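PDB 1RT8: fimbrin from Schizosaccharomyces pombe, which binds and crosslinks actin filaments, associates with actin structures that develop and maintain cell polarity, and takes part in cytokinesis, mating and spore formation. Local coordinates for residues A[412-417]-A[428-433]; A[432-437]-A[498-503]. All coordinates share one frame; numbering follows the deposited sequence.

Interaction 1 of 2, residues A[412-417]-A[428-433]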
loop_
_atom_site.group_PDB
_atom_site.type_symbol
_atom_site.label_atom_id
_atom_site.label_comp_id
_atom_site.label_asym_id
_atom_site.label_seq_id
_atom_site.Cartn_x
_atom_site.Cartn_y
_atom_site.Cartn_z
ATOM N N ASP A 412 2.114 23.462 -20.591
ATOM C CA ASP A 412 2.110 22.455 -21.659
ATOM C C ASP A 412 1.252 21.249 -21.242
ATOM O O ASP A 412 0.531 20.684 -22.058
ATOM C CB ASP A 412 3.524 21.943 -21.976
ATOM C CG ASP A 412 4.434 23.015 -22.564
ATOM O OD1 ASP A 412 3.952 23.871 -23.330
ATOM O OD2 ASP A 412 5.644 22.983 -22.267
ATOM N N MET A 413 1.341 20.851 -19.974
ATOM C CA MET A 413 0.548 19.715 -19.486
ATOM C C MET A 413 -0.949 20.038 -19.471
ATOM O O MET A 413 -1.776 19.207 -19.870
ATOM C CB MET A 413 1.021 19.295 -18.089
ATOM C CG MET A 413 2.433 18.731 -18.082
ATOM S SD MET A 413 3.010 18.272 -16.434
ATOM C CE MET A 413 2.182 16.724 -16.191
ATOM N N VAL A 414 -1.296 21.239 -19.013
ATOM C CA VAL A 414 -2.694 21.676 -18.980
ATOM C C VAL A 414 -3.255 21.685 -20.407
ATOM O O VAL A 414 -4.388 21.271 -20.638
ATOM C CB VAL A 414 -2.837 23.107 -18.381
ATOM C CG1 VAL A 414 -4.294 23.563 -18.448
ATOM C CG2 VAL A 414 -2.349 23.125 -16.926
ATOM N N ALA A 415 -2.449 22.156 -21.357
ATOM C CA ALA A 415 -2.846 22.214 -22.764
ATOM C C ALA A 415 -3.055 20.805 -23.334
ATOM O O ALA A 415 -3.979 20.580 -24.124
ATOM C CB ALA A 415 -1.784 22.957 -23.580
ATOM N N TRP A 416 -2.196 19.867 -22.935
ATOM C CA TRP A 416 -2.310 18.483 -23.390
ATOM C C TRP A 416 -3.593 17.895 -22.822
ATOM O O TRP A 416 -4.355 17.238 -23.528
ATOM C CB TRP A 416 -1.144 17.634 -22.894
ATOM C CG TRP A 416 -1.251 16.191 -23.302
ATOM C CD1 TRP A 416 -0.832 15.639 -24.480
ATOM C CD2 TRP A 416 -1.815 15.115 -22.536
ATOM N NE1 TRP A 416 -1.091 14.293 -24.492
ATOM C CE2 TRP A 416 -1.692 13.942 -23.312
ATOM C CE3 TRP A 416 -2.406 15.029 -21.269
ATOM C CZ2 TRP A 416 -2.137 12.694 -22.861
ATOM C CZ3 TRP A 416 -2.847 13.783 -20.820
ATOM C CH2 TRP A 416 -2.708 12.634 -21.615
ATOM N N ALA A 417 -3.817 18.128 -21.534
ATOM C CA ALA A 417 -5.003 17.608 -20.865
ATOM C C ALA A 417 -6.286 18.160 -21.482
ATOM O O ALA A 417 -7.263 17.425 -21.654
ATOM C CB ALA A 417 -4.947 17.933 -19.370
ATOM N N SER A 428 -15.920 20.619 -18.604
ATOM C CA SER A 428 -15.381 21.866 -19.127
ATOM C C SER A 428 -13.862 21.843 -19.235
ATOM O O SER A 428 -13.191 21.050 -18.579
ATOM C CB SER A 428 -15.793 23.041 -18.230
ATOM O OG SER A 428 -17.139 23.424 -18.452
ATOM N N GLN A 429 -13.334 22.720 -20.080
ATOM C CA GLN A 429 -11.899 22.857 -20.262
ATOM C C GLN A 429 -11.411 23.526 -18.990
ATOM O O GLN A 429 -12.182 24.221 -18.321
ATOM C CB GLN A 429 -11.618 23.758 -21.461
ATOM C CG GLN A 429 -12.002 23.139 -22.787
ATOM C CD GLN A 429 -10.908 22.247 -23.327
ATOM O OE1 GLN A 429 -9.841 22.727 -23.713
ATOM N NE2 GLN A 429 -11.159 20.945 -23.352
ATOM N N ILE A 430 -10.146 23.330 -18.645
ATOM C CA ILE A 430 -9.626 23.937 -17.433
ATOM C C ILE A 430 -8.641 25.065 -17.703
ATOM O O ILE A 430 -8.008 25.128 -18.759
ATOM C CB ILE A 430 -8.946 22.893 -16.515
ATOM C CG1 ILE A 430 -7.723 22.288 -17.208
ATOM C CG2 ILE A 430 -9.943 21.800 -16.148
ATOM C CD1 ILE A 430 -6.891 21.412 -16.282
ATOM N N ARG A 431 -8.533 25.962 -16.733
ATOM C CA ARG A 431 -7.635 27.098 -16.831
ATOM C C ARG A 431 -6.234 26.656 -16.432
ATOM O O ARG A 431 -5.243 27.034 -17.065
ATOM C CB ARG A 431 -8.119 28.214 -15.907
ATOM C CG ARG A 431 -7.271 29.462 -15.950
ATOM C CD ARG A 431 -7.919 30.586 -15.150
ATOM N NE ARG A 431 -7.181 31.838 -15.295
ATOM C CZ ARG A 431 -6.952 32.440 -16.459
ATOM N NH1 ARG A 431 -7.402 31.909 -17.588
ATOM N NH2 ARG A 431 -6.266 33.575 -16.495
ATOM N N SER A 432 -6.172 25.838 -15.383
ATOM C CA SER A 432 -4.913 25.322 -14.863
ATOM C C SER A 432 -5.229 24.188 -13.899
ATOM O O SER A 432 -6.388 23.948 -13.588
ATOM C CB SER A 432 -4.179 26.421 -14.103
ATOM O OG SER A 432 -4.851 26.688 -12.886
ATOM N N PHE A 433 -4.198 23.515 -13.398
ATOM C CA PHE A 433 -4.412 22.416 -12.473
ATOM C C PHE A 433 -4.885 22.902 -11.102
ATOM O O PHE A 433 -4.963 22.125 -10.153
ATOM C CB PHE A 433 -3.131 21.587 -12.344
ATOM C CG PHE A 433 -2.778 20.823 -13.594
ATOM C CD1 PHE A 433 -1.450 20.644 -13.961
ATOM C CD2 PHE A 433 -3.776 20.281 -14.404
ATOM C CE1 PHE A 433 -1.117 19.937 -15.121
ATOM C CE2 PHE A 433 -3.448 19.575 -15.562
ATOM C CZ PHE A 433 -2.112 19.405 -15.919
#
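Inside helix 410-421, Ala417 N donates to Met413 O at 2.8 Å. Both residues also border the Phe433 ring. Met413 CB meets the ring edge at Phe433 CE1, 3.7 Å away, and Ala417 CB lies more loosely near CE2. Val414 takes one face. Val414 CG2 sits 3.7 Å from the centroid of the Phe433 ring and 5° off the ring normal, a CH-pi contact over the centre. CG2 gets there by standing anti to the carbonyl carbon. The other methyl, Val414 CG1, stands anti to the backbone N (chi1 176°) and packs against Ile430 CG1 at 3.9 Å. Here the segment leading to helix 442-451 folds back over helix 410-421 in the fourth calponin-homology domain. Phe433 also reaches Val503 and Ile507 of helix 500-511, so its ring fills a place between two helices. An alanine at Phe433 would probably leave Val414 CG2 without its aromatic face and open a gap between these helices. Ile430 touches Phe443 of helix 442-451. Asn418 ties the returning chain to helix 410-421: its OD1 accepts from Ile430 N and its O from Gln429 NE2.

Interaction 2 of 2, residues A[432-437]-A[498-503]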
loop_
_atom_site.group_PDB
_atom_site.type_symbol
_atom_site.label_atom_id
_atom_site.label_comp_id
_atom_site.label_asym_id
_atom_site.label_seq_id
_atom_site.Cartn_x
_atom_site.Cartn_y
_atom_site.Cartn_z
ATOM N N SER A 432 -6.172 25.838 -15.383
ATOM C CA SER A 432 -4.913 25.322 -14.863
ATOM C C SER A 432 -5.229 24.188 -13.899
ATOM O O SER A 432 -6.388 23.948 -13.588
ATOM C CB SER A 432 -4.179 26.421 -14.103
ATOM O OG SER A 432 -4.851 26.688 -12.886
ATOM N N PHE A 433 -4.198 23.515 -13.398
ATOM C CA PHE A 433 -4.412 22.416 -12.473
ATOM C C PHE A 433 -4.885 22.902 -11.102
ATOM O O PHE A 433 -4.963 22.125 -10.153
ATOM C CB PHE A 433 -3.131 21.587 -12.344
ATOM C CG PHE A 433 -2.778 20.823 -13.594
ATOM C CD1 PHE A 433 -1.450 20.644 -13.961
ATOM C CD2 PHE A 433 -3.776 20.281 -14.404
ATOM C CE1 PHE A 433 -1.117 19.937 -15.121
ATOM C CE2 PHE A 433 -3.448 19.575 -15.562
ATOM C CZ PHE A 433 -2.112 19.405 -15.919
ATOM N N ARG A 434 -5.205 24.190 -11.011
ATOM C CA ARG A 434 -5.702 24.776 -9.767
ATOM C C ARG A 434 -7.155 25.195 -9.955
ATOM O O ARG A 434 -7.784 25.720 -9.040
ATOM C CB ARG A 434 -4.881 26.016 -9.383
ATOM C CG ARG A 434 -3.440 25.723 -9.019
ATOM C CD ARG A 434 -2.635 27.004 -8.807
ATOM N NE ARG A 434 -1.673 27.221 -9.887
ATOM C CZ ARG A 434 -1.994 27.645 -11.105
ATOM N NH1 ARG A 434 -3.255 27.909 -11.405
ATOM N NH2 ARG A 434 -1.056 27.777 -12.032
ATOM N N ASP A 435 -7.680 24.958 -11.151
ATOM C CA ASP A 435 -9.051 25.340 -11.489
ATOM C C ASP A 435 -10.101 24.582 -10.671
ATOM O O ASP A 435 -10.167 23.358 -10.716
ATOM C CB ASP A 435 -9.295 25.107 -12.985
ATOM C CG ASP A 435 -10.604 25.700 -13.466
ATOM O OD1 ASP A 435 -11.616 25.595 -12.742
ATOM O OD2 ASP A 435 -10.623 26.254 -14.588
ATOM N N PRO A 436 -10.945 25.315 -9.924
ATOM C CA PRO A 436 -12.010 24.758 -9.078
ATOM C C PRO A 436 -12.929 23.755 -9.778
ATOM O O PRO A 436 -13.393 22.803 -9.156
ATOM C CB PRO A 436 -12.772 26.000 -8.619
ATOM C CG PRO A 436 -11.684 27.047 -8.561
ATOM C CD PRO A 436 -10.938 26.789 -9.849
ATOM N N SER A 437 -13.202 23.976 -11.062
ATOM C CA SER A 437 -14.069 23.071 -11.815
ATOM C C SER A 437 -13.594 21.611 -11.744
ATOM O O SER A 437 -14.406 20.685 -11.773
ATOM C CB SER A 437 -14.154 23.512 -13.281
ATOM O OG SER A 437 -12.907 23.355 -13.946
ATOM N N VAL A 498 -9.036 19.290 -5.506
ATOM C CA VAL A 498 -8.175 20.010 -6.438
ATOM C C VAL A 498 -6.824 20.425 -5.855
ATOM O O VAL A 498 -6.465 21.601 -5.869
ATOM C CB VAL A 498 -8.877 21.272 -6.992
ATOM C CG1 VAL A 498 -8.098 21.814 -8.183
ATOM C CG2 VAL A 498 -10.302 20.936 -7.403
ATOM N N ARG A 499 -6.085 19.457 -5.327
ATOM C CA ARG A 499 -4.766 19.723 -4.769
ATOM C C ARG A 499 -3.868 19.736 -6.006
ATOM O O ARG A 499 -3.516 18.692 -6.539
ATOM C CB ARG A 499 -4.417 18.613 -3.778
ATOM C CG ARG A 499 -5.402 18.628 -2.595
ATOM C CD ARG A 499 -5.332 17.423 -1.647
ATOM N NE ARG A 499 -6.157 17.679 -0.463
ATOM C CZ ARG A 499 -7.030 16.823 0.054
ATOM N NH1 ARG A 499 -7.207 15.626 -0.500
ATOM N NH2 ARG A 499 -7.746 17.174 1.120
ATOM N N PRO A 500 -3.511 20.941 -6.484
ATOM C CA PRO A 500 -2.679 21.195 -7.668
ATOM C C PRO A 500 -1.519 20.266 -7.993
ATOM O O PRO A 500 -1.442 19.761 -9.107
ATOM C CB PRO A 500 -2.250 22.656 -7.492
ATOM C CG PRO A 500 -2.377 22.884 -6.018
ATOM C CD PRO A 500 -3.648 22.172 -5.690
ATOM N N ARG A 501 -0.609 20.048 -7.052
ATOM C CA ARG A 501 0.518 19.161 -7.323
ATOM C C ARG A 501 0.069 17.722 -7.536
ATOM O O ARG A 501 0.659 16.986 -8.333
ATOM C CB ARG A 501 1.522 19.191 -6.176
ATOM C CG ARG A 501 2.167 20.535 -5.960
ATOM C CD ARG A 501 3.049 20.467 -4.748
ATOM N NE ARG A 501 3.845 21.668 -4.604
ATOM C CZ ARG A 501 4.548 21.964 -3.519
ATOM N NH1 ARG A 501 4.543 21.141 -2.480
ATOM N NH2 ARG A 501 5.268 23.077 -3.483
ATOM N N LEU A 502 -0.970 17.317 -6.821
ATOM C CA LEU A 502 -1.444 15.954 -6.943
ATOM C C LEU A 502 -2.217 15.787 -8.241
ATOM O O LEU A 502 -2.182 14.719 -8.850
ATOM C CB LEU A 502 -2.282 15.575 -5.719
ATOM C CG LEU A 502 -1.539 15.803 -4.389
ATOM C CD1 LEU A 502 -2.340 15.239 -3.207
ATOM C CD2 LEU A 502 -0.171 15.135 -4.445
ATOM N N VAL A 503 -2.894 16.843 -8.680
ATOM C CA VAL A 503 -3.616 16.765 -9.941
ATOM C C VAL A 503 -2.583 16.647 -11.061
ATOM O O VAL A 503 -2.753 15.866 -11.992
ATOM C CB VAL A 503 -4.485 18.022 -10.203
ATOM C CG1 VAL A 503 -4.953 18.036 -11.670
ATOM C CG2 VAL A 503 -5.700 18.031 -9.264
#
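This contact is mainly van der Waals packing between the chain that leads into helix 442-451 and the start of helix 500-511, within the fourth calponin-homology domain. Two local turns shape the first side. A type I beta turn runs from Ser432 to Asp435, with Asp435 N bonded to Ser432 O at 2.9 Å. An Asx turn follows, in which Ser437 N donates to Asp435 OD1 at 2.8 Å, on the anti side and 22° out of the carboxylate plane. On the second side, Val498 is the first residue past the preceding helix, which closes in a Schellman motif, and Arg499 takes the N-cap position of helix 500-511. Val498 has its CB directed toward 432-437. Val498 CG1, anti to the backbone N (chi1 -167°), lies 3.6 Å from Asp435 O and 3.7 Å from Phe433 O. Val498 CG2 approaches Pro436 O more loosely. Pro500 adds two contacts. Pro500 CA makes a CA-H...O contact with Phe433 O at 3.5 Å, and Pro500 CB meets Arg434 CG at 3.6 Å. The Arg434 and Pro500 side chains cross at about a right angle, and the arginine touches with its aliphatic CG. One turn further on, Val503 CG1 comes obliquely to Phe433 CD2 at 3.7 Å. Pro500 also touches Glu282 of helix 282-296. Phe433 O is buried with no hydrogen-bond partner, and Val498 CG1 packs beside it. The C-H...O contact from Pro500 CA probably offsets only part of its desolvation, and cohesion is likely to rest on apolar packing.

How the interactions relate
Interaction 1 and interaction 2 follow one another along the chain and share Ser432 and Phe433. Their centres are about 10 Å apart. Phe433 joins them: its ring reaches helix 410-421 in the first, while its ring and carbonyl oxygen both meet 498-503 in the second. The two also touch directly. Ile430 CA lies 3.8 Å from Asp435 OD2, and Ile430 CG2 lies 4.0 Å from Ser437 OG. Asp435 OD2 accepts a hydrogen bond from Arg431 N, which ties the two halves of 428-437 together. Both interactions fall in the fourth calponin-homology domain, within the second actin-binding region, and link its helices 410-421 and 500-511 through one connecting segment.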